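Cytochrome c552 (Thermochromatium tepidum, PDB 5ZE8) carries five c-type hemes and probably shuttles electrons at low potential in a thermophilic purple sulfur photosynthetic bacterium. Local coordinates at residues A[99-111]-A[120-132]. Numbering follows the deposited sequence.
Sequences CLYCHAPNAARDQ and AYTEGVNCVACHT. With HEC (heme c), chain D.
N106 is the bump of this contact, a knob that drops into a hole made by A120, Y121, V128 and A129. With CG beside the backbone N (chi1 -57°), its amide extends into the hollow, and ND2 donates to A120 O and to N126 OD1, both at 3.0 Å. Both acceptors lie close to the plane of the N106 amide, which fixes its rotation. The N126 amide is turned 54° from it, and N106 ND2 comes from above the N126 carbonyl plane, leaving the direction nearly along that C=O to A129 N, the bond that caps helix 127-131. A water bridges the two segments, accepting from N106 N and donating to A120 O and G124 O.

Smaller bumps lie beside the knob. P105 CG settles against A129 CB at 3.5 Å, while its CD rests beside V125 CG2. Along the helix, A107 packs its CB against Y121 CD1 at 3.7 Å, and the tyrosine runs on to D110, whose OD2 receives Y121 OH at 2.6 Å through its anti lone pair, carboxylate and ring nearly perpendicular. R109, extended, puts NH1 3.0 Å from T132 OG1, which lies in the guanidinium plane.

The principle illustrated is that the helix following one CXXCH heme-binding motif packs against the loop and helix carrying the next: C127 and C130 bond covalently to one heme and H131 ligates its iron, H270 supplying the other axial ligand, while C99, C102 and H103 hold a second heme. Helices 105-109 and 127-131 meet at 71°, 10.2 Å apart at their axes. Helix 50-57 touches the contact through W56, helix 42-46 lies against N126 and C127, helix 70-79 packs on C99 and L100, and strand 159-161 receives H131 ND1 at Q160 O.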
ATOM      1  N   CYS A  99       2.645 -12.564   9.002  1.00 12.60           N
ATOM      2  CA  CYS A  99       3.164 -11.671   7.988  1.00 11.62           C
ATOM      3  C   CYS A  99       3.231 -12.366   6.641  1.00 10.68           C
ATOM      4  O   CYS A  99       3.076 -11.760   5.595  1.00 10.05           O
ATOM      5  CB  CYS A  99       4.538 -11.170   8.362  1.00 11.43           C
ATOM      6  SG  CYS A  99       4.886 -10.889  10.118  1.00 13.53           S
ATOM      7  N   LEU A 100       3.647 -13.664   6.652  1.00  9.96           N
ATOM      8  CA  LEU A 100       3.955 -14.353   5.418  1.00 10.33           C
ATOM      9  C   LEU A 100       2.712 -14.560   4.549  1.00  9.91           C
ATOM     10  O   LEU A 100       2.815 -14.744   3.343  1.00 10.89           O
ATOM     11  CB  LEU A 100       4.708 -15.611   5.670  1.00 11.76           C
ATOM     12  CG  LEU A 100       5.983 -15.480   6.471  1.00 10.22           C
ATOM     13  CD1 LEU A 100       6.520 -16.857   6.802  1.00 12.99           C
ATOM     14  CD2 LEU A 100       6.959 -14.487   5.913  1.00 10.58           C
ATOM     15  N   TYR A 101       1.506 -14.616   5.165  1.00 10.24           N
ATOM     16  CA  TYR A 101       0.302 -14.822   4.428  1.00 10.24           C
ATOM     17  C   TYR A 101       0.078 -13.762   3.370  1.00 10.22           C
ATOM     18  O   TYR A 101      -0.566 -14.011   2.350  1.00 11.25           O
ATOM     19  CB  TYR A 101      -0.913 -14.944   5.346  1.00 11.22           C
ATOM     20  CG  TYR A 101      -0.878 -16.042   6.413  1.00 13.06           C
ATOM     21  CD1 TYR A 101      -0.488 -17.304   6.092  1.00 16.55           C
ATOM     22  CD2 TYR A 101      -1.268 -15.759   7.665  1.00 13.82           C
ATOM     23  CE1 TYR A 101      -0.432 -18.270   7.079  1.00 15.13           C
ATOM     24  CE2 TYR A 101      -1.296 -16.728   8.644  1.00 15.67           C
ATOM     25  CZ  TYR A 101      -0.829 -17.972   8.296  1.00 15.61           C
ATOM     26  OH  TYR A 101      -0.796 -19.040   9.315  1.00 17.94           O
ATOM     27  N   CYS A 102       0.582 -12.592   3.632  1.00  9.96           N
ATOM     28  CA  CYS A 102       0.455 -11.378   2.748  1.00  9.46           C
ATOM     29  C   CYS A 102       1.756 -11.002   2.085  1.00  9.76           C
ATOM     30  O   CYS A 102       1.757 -10.622   0.939  1.00  9.30           O
ATOM     31  CB  CYS A 102      -0.085 -10.128   3.456  1.00 10.03           C
ATOM     32  SG  CYS A 102      -1.699 -10.520   4.300  1.00 10.39           S
ATOM     33  N   HIS A 103       2.881 -11.091   2.835  1.00  9.18           N
ATOM     34  CA  HIS A 103       4.204 -10.621   2.351  1.00  9.46           C
ATOM     35  C   HIS A 103       5.001 -11.704   1.637  1.00  9.82           C
ATOM     36  O   HIS A 103       5.919 -11.357   0.884  1.00 10.72           O
ATOM     37  CB  HIS A 103       5.053 -10.078   3.487  1.00  9.66           C
ATOM     38  CG  HIS A 103       4.618  -8.764   4.055  1.00  9.88           C
ATOM     39  ND1 HIS A 103       5.229  -7.580   3.659  1.00  9.05           N
ATOM     40  CD2 HIS A 103       3.668  -8.415   5.015  1.00  8.99           C
ATOM     41  CE1 HIS A 103       4.657  -6.579   4.319  1.00 10.17           C
ATOM     42  NE2 HIS A 103       3.715  -7.038   5.144  1.00 10.19           N
ATOM     43  N   ALA A 104       4.735 -12.999   1.874  1.00  8.74           N
ATOM     44  CA  ALA A 104       5.465 -14.062   1.195  1.00 10.05           C
ATOM     45  C   ALA A 104       4.499 -15.211   0.951  1.00  9.31           C
ATOM     46  O   ALA A 104       4.675 -16.314   1.472  1.00  9.79           O
ATOM     47  CB  ALA A 104       6.706 -14.452   1.945  1.00 10.59           C
ATOM     48  N   PRO A 105       3.468 -14.971   0.130  1.00  9.64           N
ATOM     49  CA  PRO A 105       2.390 -15.924   0.023  1.00 10.61           C
ATOM     50  C   PRO A 105       2.772 -17.296  -0.357  1.00 10.92           C
ATOM     51  O   PRO A 105       2.200 -18.275   0.176  1.00 11.92           O
ATOM     52  CB  PRO A 105       1.400 -15.248  -0.968  1.00 11.73           C
ATOM     53  CG  PRO A 105       2.229 -14.235  -1.671  1.00 11.06           C
ATOM     54  CD  PRO A 105       3.201 -13.750  -0.652  1.00 10.43           C
ATOM     55  N   ASN A 106       3.735 -17.489  -1.281  1.00 10.15           N
ATOM     56  CA  ASN A 106       4.056 -18.862  -1.632  1.00 10.42           C
ATOM     57  C   ASN A 106       4.829 -19.608  -0.567  1.00 11.15           C
ATOM     58  O   ASN A 106       4.693 -20.842  -0.508  1.00 12.58           O
ATOM     59  CB  ASN A 106       4.830 -18.870  -2.925  1.00 10.81           C
ATOM     60  CG  ASN A 106       4.065 -18.170  -4.079  1.00 11.13           C
ATOM     61  OD1 ASN A 106       2.839 -18.384  -4.305  1.00 11.55           O
ATOM     62  ND2 ASN A 106       4.840 -17.431  -4.893  1.00  9.87           N
ATOM     63  N   ALA A 107       5.525 -18.876   0.258  1.00 10.59           N
ATOM     64  CA  ALA A 107       6.207 -19.494   1.445  1.00 10.83           C
ATOM     65  C   ALA A 107       5.136 -19.930   2.439  1.00 12.50           C
ATOM     66  O   ALA A 107       5.192 -21.037   2.898  1.00 10.11           O
ATOM     67  CB  ALA A 107       7.193 -18.537   2.075  1.00 11.13           C
ATOM     68  N   ALA A 108       4.136 -19.064   2.698  1.00 11.66           N
ATOM     69  CA  ALA A 108       3.093 -19.464   3.620  1.00 11.86           C
ATOM     70  C   ALA A 108       2.334 -20.664   3.025  1.00 13.29           C
ATOM     71  O   ALA A 108       1.986 -21.592   3.744  1.00 13.47           O
ATOM     72  CB  ALA A 108       2.202 -18.318   3.799  1.00 12.87           C
ATOM     73  N   ARG A 109       2.156 -20.713   1.700  1.00 11.94           N
ATOM     74  CA  ARG A 109       1.421 -21.842   1.083  1.00 12.99           C
ATOM     75  C   ARG A 109       2.157 -23.175   1.260  1.00 14.32           C
ATOM     76  O   ARG A 109       1.482 -24.222   1.389  1.00 18.07           O
ATOM     77  CB  ARG A 109       1.199 -21.580  -0.394  1.00 14.95           C
ATOM     78  CG  ARG A 109       0.308 -22.590  -1.075  1.00 17.45           C
ATOM     79  CD  ARG A 109      -0.063 -22.003  -2.368  1.00 19.90           C
ATOM     80  NE  ARG A 109      -0.908 -22.875  -3.160  1.00 20.55           N
ATOM     81  CZ  ARG A 109      -1.464 -22.492  -4.277  1.00 20.00           C
ATOM     82  NH1 ARG A 109      -1.256 -21.251  -4.746  1.00 19.42           N
ATOM     83  NH2 ARG A 109      -2.238 -23.413  -4.925  1.00 24.41           N
ATOM     84  N   ASP A 110       3.467 -23.118   1.387  1.00 11.87           N
ATOM     85  CA  ASP A 110       4.310 -24.283   1.603  1.00 11.93           C
ATOM     86  C   ASP A 110       4.686 -24.478   3.077  1.00 12.88           C
ATOM     87  O   ASP A 110       5.500 -25.379   3.422  1.00 14.15           O
ATOM     88  CB  ASP A 110       5.597 -24.138   0.743  1.00 13.17           C
ATOM     89  CG  ASP A 110       5.366 -24.449  -0.682  1.00 15.14           C
ATOM     90  OD1 ASP A 110       4.251 -24.958  -1.024  1.00 17.94           O
ATOM     91  OD2 ASP A 110       6.250 -24.076  -1.516  1.00 16.83           O
ATOM     92  N   GLN A 111       4.062 -23.718   4.000  1.00 12.55           N
ATOM     93  CA  GLN A 111       4.381 -23.816   5.460  1.00 12.56           C
ATOM     94  C   GLN A 111       5.867 -23.703   5.743  1.00 13.13           C
ATOM     95  O   GLN A 111       6.423 -24.500   6.555  1.00 14.70           O
ATOM     96  CB  GLN A 111       3.790 -25.103   6.116  1.00 14.24           C
ATOM     97  CG  GLN A 111       3.513 -25.028   7.638  1.00 16.44           C
ATOM     98  CD  GLN A 111       2.352 -24.172   8.063  1.00 17.31           C
ATOM     99  OE1 GLN A 111       2.308 -23.767   9.259  1.00 22.94           O
ATOM    100  NE2 GLN A 111       1.409 -23.909   7.200  1.00 18.65           N
ATOM    101  N   ALA A 120      10.177 -18.879  -5.489  1.00 10.65           N
ATOM    102  CA  ALA A 120       8.761 -18.694  -5.189  1.00 11.20           C
ATOM    103  C   ALA A 120       8.614 -17.864  -3.927  1.00 12.87           C
ATOM    104  O   ALA A 120       7.581 -17.188  -3.713  1.00 12.99           O
ATOM    105  CB  ALA A 120       8.072 -20.007  -4.957  1.00 12.13           C
ATOM    106  N   TYR A 121       9.562 -17.934  -2.994  1.00 10.21           N
ATOM    107  CA  TYR A 121       9.511 -17.230  -1.744  1.00 11.62           C
ATOM    108  C   TYR A 121      10.209 -15.862  -1.854  1.00 12.31           C
ATOM    109  O   TYR A 121       9.730 -14.846  -1.350  1.00 11.89           O
ATOM    110  CB  TYR A 121      10.196 -18.112  -0.641  1.00 11.47           C
ATOM    111  CG  TYR A 121       9.786 -19.561  -0.652  1.00 12.38           C
ATOM    112  CD1 TYR A 121       8.523 -19.989  -1.082  1.00 11.84           C
ATOM    113  CD2 TYR A 121      10.680 -20.531  -0.207  1.00 12.59           C
ATOM    114  CE1 TYR A 121       8.150 -21.336  -1.068  1.00 12.95           C
ATOM    115  CE2 TYR A 121      10.306 -21.866  -0.210  1.00 12.85           C
ATOM    116  CZ  TYR A 121       9.094 -22.267  -0.630  1.00 13.34           C
ATOM    117  OH  TYR A 121       8.687 -23.577  -0.642  1.00 16.02           O
ATOM    118  N   THR A 122      11.364 -15.804  -2.557  1.00 11.36           N
ATOM    119  CA  THR A 122      12.074 -14.549  -2.639  1.00 11.86           C
ATOM    120  C   THR A 122      11.325 -13.485  -3.462  1.00 10.75           C
ATOM    121  O   THR A 122      11.509 -12.301  -3.193  1.00 12.22           O
ATOM    122  CB  THR A 122      13.518 -14.636  -3.183  1.00 12.82           C
ATOM    123  OG1 THR A 122      13.503 -15.122  -4.498  1.00 15.69           O
ATOM    124  CG2 THR A 122      14.285 -15.643  -2.324  1.00 14.39           C
ATOM    125  N   GLU A 123      10.490 -13.944  -4.361  1.00 10.24           N
ATOM    126  CA  GLU A 123       9.737 -13.057  -5.217  1.00 10.78           C
ATOM    127  C   GLU A 123       8.483 -12.495  -4.556  1.00 10.31           C
ATOM    128  O   GLU A 123       7.781 -11.697  -5.235  1.00 12.07           O
ATOM    129  CB  GLU A 123       9.343 -13.783  -6.514  1.00 11.25           C
ATOM    130  CG  GLU A 123      10.567 -14.189  -7.362  1.00 12.25           C
ATOM    131  CD  GLU A 123      10.221 -15.013  -8.562  1.00 14.61           C
ATOM    132  OE1 GLU A 123       9.045 -15.266  -8.880  1.00 13.04           O
ATOM    133  OE2 GLU A 123      11.162 -15.464  -9.302  1.00 16.38           O
ATOM    134  N   GLY A 124       8.190 -12.845  -3.302  1.00  9.46           N
ATOM    135  CA  GLY A 124       7.137 -12.086  -2.611  1.00  9.16           C
ATOM    136  C   GLY A 124       5.748 -12.317  -3.270  1.00  8.63           C
ATOM    137  O   GLY A 124       5.380 -13.482  -3.548  1.00  9.24           O
ATOM    138  N   VAL A 125       5.046 -11.203  -3.465  1.00  9.50           N
ATOM    139  CA  VAL A 125       3.735 -11.297  -4.101  1.00  8.64           C
ATOM    140  C   VAL A 125       3.984 -11.302  -5.618  1.00  8.84           C
ATOM    141  O   VAL A 125       4.031 -10.255  -6.253  1.00  9.84           O
ATOM    142  CB  VAL A 125       2.868 -10.110  -3.627  1.00  8.77           C
ATOM    143  CG1 VAL A 125       1.476 -10.202  -4.236  1.00  9.38           C
ATOM    144  CG2 VAL A 125       2.652 -10.137  -2.137  1.00  9.38           C
ATOM    145  N   ASN A 126       4.117 -12.509  -6.142  1.00  8.69           N
ATOM    146  CA  ASN A 126       4.587 -12.710  -7.504  1.00  8.89           C
ATOM    147  C   ASN A 126       3.479 -13.132  -8.447  1.00  9.38           C
ATOM    148  O   ASN A 126       2.317 -13.168  -8.046  1.00  8.66           O
ATOM    149  CB  ASN A 126       5.780 -13.624  -7.496  1.00  8.76           C
ATOM    150  CG  ASN A 126       5.469 -15.054  -7.289  1.00  9.21           C
ATOM    151  OD1 ASN A 126       4.327 -15.419  -7.026  1.00 10.21           O
ATOM    152  ND2 ASN A 126       6.527 -15.934  -7.439  1.00 10.29           N
ATOM    153  N   CYS A 127       3.824 -13.393  -9.730  1.00  9.28           N
ATOM    154  CA  CYS A 127       2.775 -13.677 -10.721  1.00  8.93           C
ATOM    155  C   CYS A 127       1.871 -14.756 -10.279  1.00 10.26           C
ATOM    156  O   CYS A 127       0.651 -14.586 -10.286  1.00 10.32           O
ATOM    157  CB  CYS A 127       3.334 -14.015 -12.125  1.00 10.23           C
ATOM    158  SG  CYS A 127       4.805 -13.093 -12.663  1.00 10.76           S
ATOM    159  N   VAL A 128       2.426 -15.903  -9.895  1.00  9.13           N
ATOM    160  CA  VAL A 128       1.586 -17.023  -9.552  1.00 10.40           C
ATOM    161  C   VAL A 128       0.875 -16.860  -8.185  1.00 10.89           C
ATOM    162  O   VAL A 128      -0.209 -17.444  -8.001  1.00 11.75           O
ATOM    163  CB  VAL A 128       2.323 -18.383  -9.645  1.00  9.48           C
ATOM    164  CG1 VAL A 128       2.819 -18.591 -11.059  1.00 10.11           C
ATOM    165  CG2 VAL A 128       3.410 -18.423  -8.634  1.00 10.42           C
ATOM    166  N   ALA A 129       1.435 -16.058  -7.279  1.00 10.07           N
ATOM    167  CA  ALA A 129       0.717 -15.801  -6.022  1.00 10.06           C
ATOM    168  C   ALA A 129      -0.580 -15.129  -6.296  1.00 11.50           C
ATOM    169  O   ALA A 129      -1.592 -15.563  -5.790  1.00 12.54           O
ATOM    170  CB  ALA A 129       1.558 -14.999  -5.058  1.00 10.55           C
ATOM    171  N   CYS A 130      -0.572 -14.088  -7.099  1.00  9.73           N
ATOM    172  CA  CYS A 130      -1.838 -13.448  -7.381  1.00 10.06           C
ATOM    173  C   CYS A 130      -2.683 -14.286  -8.343  1.00 10.30           C
ATOM    174  O   CYS A 130      -3.924 -14.341  -8.178  1.00 10.97           O
ATOM    175  CB  CYS A 130      -1.611 -12.105  -8.032  1.00 10.23           C
ATOM    176  SG  CYS A 130      -1.291 -10.833  -6.811  1.00 10.88           S
ATOM    177  N   HIS A 131      -2.051 -14.888  -9.352  1.00 10.70           N
ATOM    178  CA  HIS A 131      -2.815 -15.557 -10.385  1.00 10.30           C
ATOM    179  C   HIS A 131      -3.269 -16.977 -10.058  1.00 11.22           C
ATOM    180  O   HIS A 131      -3.832 -17.637 -10.911  1.00 11.80           O
ATOM    181  CB  HIS A 131      -2.129 -15.478 -11.796  1.00 10.13           C
ATOM    182  CG  HIS A 131      -2.204 -14.113 -12.389  1.00  8.92           C
ATOM    183  ND1 HIS A 131      -3.351 -13.674 -13.066  1.00  9.96           N
ATOM    184  CD2 HIS A 131      -1.328 -13.054 -12.379  1.00  9.76           C
ATOM    185  CE1 HIS A 131      -3.134 -12.403 -13.413  1.00 10.25           C
ATOM    186  NE2 HIS A 131      -1.930 -12.011 -13.038  1.00 10.38           N
ATOM    187  N   THR A 132      -3.072 -17.399  -8.812  1.00 10.66           N
ATOM    188  CA  THR A 132      -3.672 -18.701  -8.350  1.00 11.10           C
ATOM    189  C   THR A 132      -4.796 -18.466  -7.313  1.00 12.19           C
ATOM    190  O   THR A 132      -5.316 -19.434  -6.764  1.00 12.88           O
ATOM    191  CB  THR A 132      -2.617 -19.745  -7.922  1.00 12.03           C
ATOM    192  OG1 THR A 132      -1.782 -19.248  -6.921  1.00 13.14           O
ATOM    193  CG2 THR A 132      -1.800 -20.204  -9.138  1.00 11.79           C
TER
HETATM  194 FE   HEC D 503      -1.270 -10.095 -13.380  1.00 10.05          FE
HETATM  195  CHA HEC D 503      -3.999  -9.224 -15.355  1.00 10.39           C
HETATM  196  CHB HEC D 503       0.241 -11.472 -16.064  1.00 10.16           C
HETATM  197  CHC HEC D 503       1.694 -10.376 -11.550  1.00  9.28           C
HETATM  198  CHD HEC D 503      -2.997  -9.332 -10.582  1.00  8.52           C
HETATM  199  NA  HEC D 503      -1.758 -10.289 -15.294  1.00  9.78           N
HETATM  200  C1A HEC D 503      -2.892  -9.853 -15.927  1.00 10.97           C
HETATM  201  C2A HEC D 503      -2.771 -10.084 -17.339  1.00 10.23           C
HETATM  202  C3A HEC D 503      -1.565 -10.751 -17.543  1.00 10.78           C
HETATM  203  C4A HEC D 503      -0.969 -10.856 -16.277  1.00 10.10           C
HETATM  204  CMA HEC D 503      -0.925 -11.243 -18.843  1.00 11.45           C
HETATM  205  CAA HEC D 503      -3.798  -9.591 -18.380  1.00 12.00           C
HETATM  206  CBA HEC D 503      -3.336  -8.180 -18.768  1.00 13.61           C
HETATM  207  CGA HEC D 503      -4.247  -7.576 -19.820  1.00 19.47           C
HETATM  208  O1A HEC D 503      -4.642  -8.276 -20.796  1.00 17.18           O
HETATM  209  O2A HEC D 503      -4.458  -6.352 -19.807  1.00 21.56           O
HETATM  210  NB  HEC D 503       0.612 -10.803 -13.721  1.00  9.15           N
HETATM  211  C1B HEC D 503       0.963 -11.350 -14.874  1.00  9.74           C
HETATM  212  C2B HEC D 503       2.359 -11.738 -14.766  1.00 10.37           C
HETATM  213  C3B HEC D 503       2.804 -11.396 -13.538  1.00  9.37           C
HETATM  214  C4B HEC D 503       1.665 -10.838 -12.851  1.00  9.93           C
HETATM  215  CMB HEC D 503       3.174 -12.319 -15.900  1.00 10.73           C
HETATM  216  CAB HEC D 503       4.136 -11.391 -12.928  1.00  9.41           C
HETATM  217  CBB HEC D 503       5.165 -10.743 -13.624  1.00 10.42           C
HETATM  218  NC  HEC D 503      -0.764  -9.894 -11.460  1.00  8.59           N
HETATM  219  C1C HEC D 503       0.494  -9.992 -10.874  1.00  9.77           C
HETATM  220  C2C HEC D 503       0.425  -9.720  -9.491  1.00  8.90           C
HETATM  221  C3C HEC D 503      -0.907  -9.506  -9.159  1.00  9.42           C
HETATM  222  C4C HEC D 503      -1.634  -9.576 -10.421  1.00  8.71           C
HETATM  223  CMC HEC D 503       1.612  -9.844  -8.559  1.00  9.06           C
HETATM  224  CAC HEC D 503      -1.479  -9.189  -7.811  1.00  8.90           C
HETATM  225  CBC HEC D 503      -0.919  -8.125  -7.017  1.00  8.63           C
HETATM  226  ND  HEC D 503      -3.072  -9.428 -13.049  1.00  9.29           N
HETATM  227  C1D HEC D 503      -3.627  -9.189 -11.805  1.00  9.21           C
HETATM  228  C2D HEC D 503      -5.027  -8.686 -11.912  1.00 10.51           C
HETATM  229  C3D HEC D 503      -5.287  -8.660 -13.240  1.00 10.41           C
HETATM  230  C4D HEC D 503      -4.074  -9.115 -13.969  1.00 10.04           C
HETATM  231  CMD HEC D 503      -5.978  -8.437 -10.790  1.00  8.63           C
HETATM  232  CAD HEC D 503      -6.585  -8.242 -13.866  1.00 11.03           C
HETATM  233  CBD HEC D 503      -6.660  -6.718 -14.026  1.00 12.53           C
HETATM  234  CGD HEC D 503      -8.101  -6.287 -14.261  1.00 15.55           C
HETATM  235  O1D HEC D 503      -8.690  -5.538 -13.470  1.00 16.36           O
HETATM  236  O2D HEC D 503      -8.635  -6.606 -15.310  1.00 19.92           O
HETATM  237  O   HOH W   1       5.840 -15.667  -1.984  1.00 11.39           O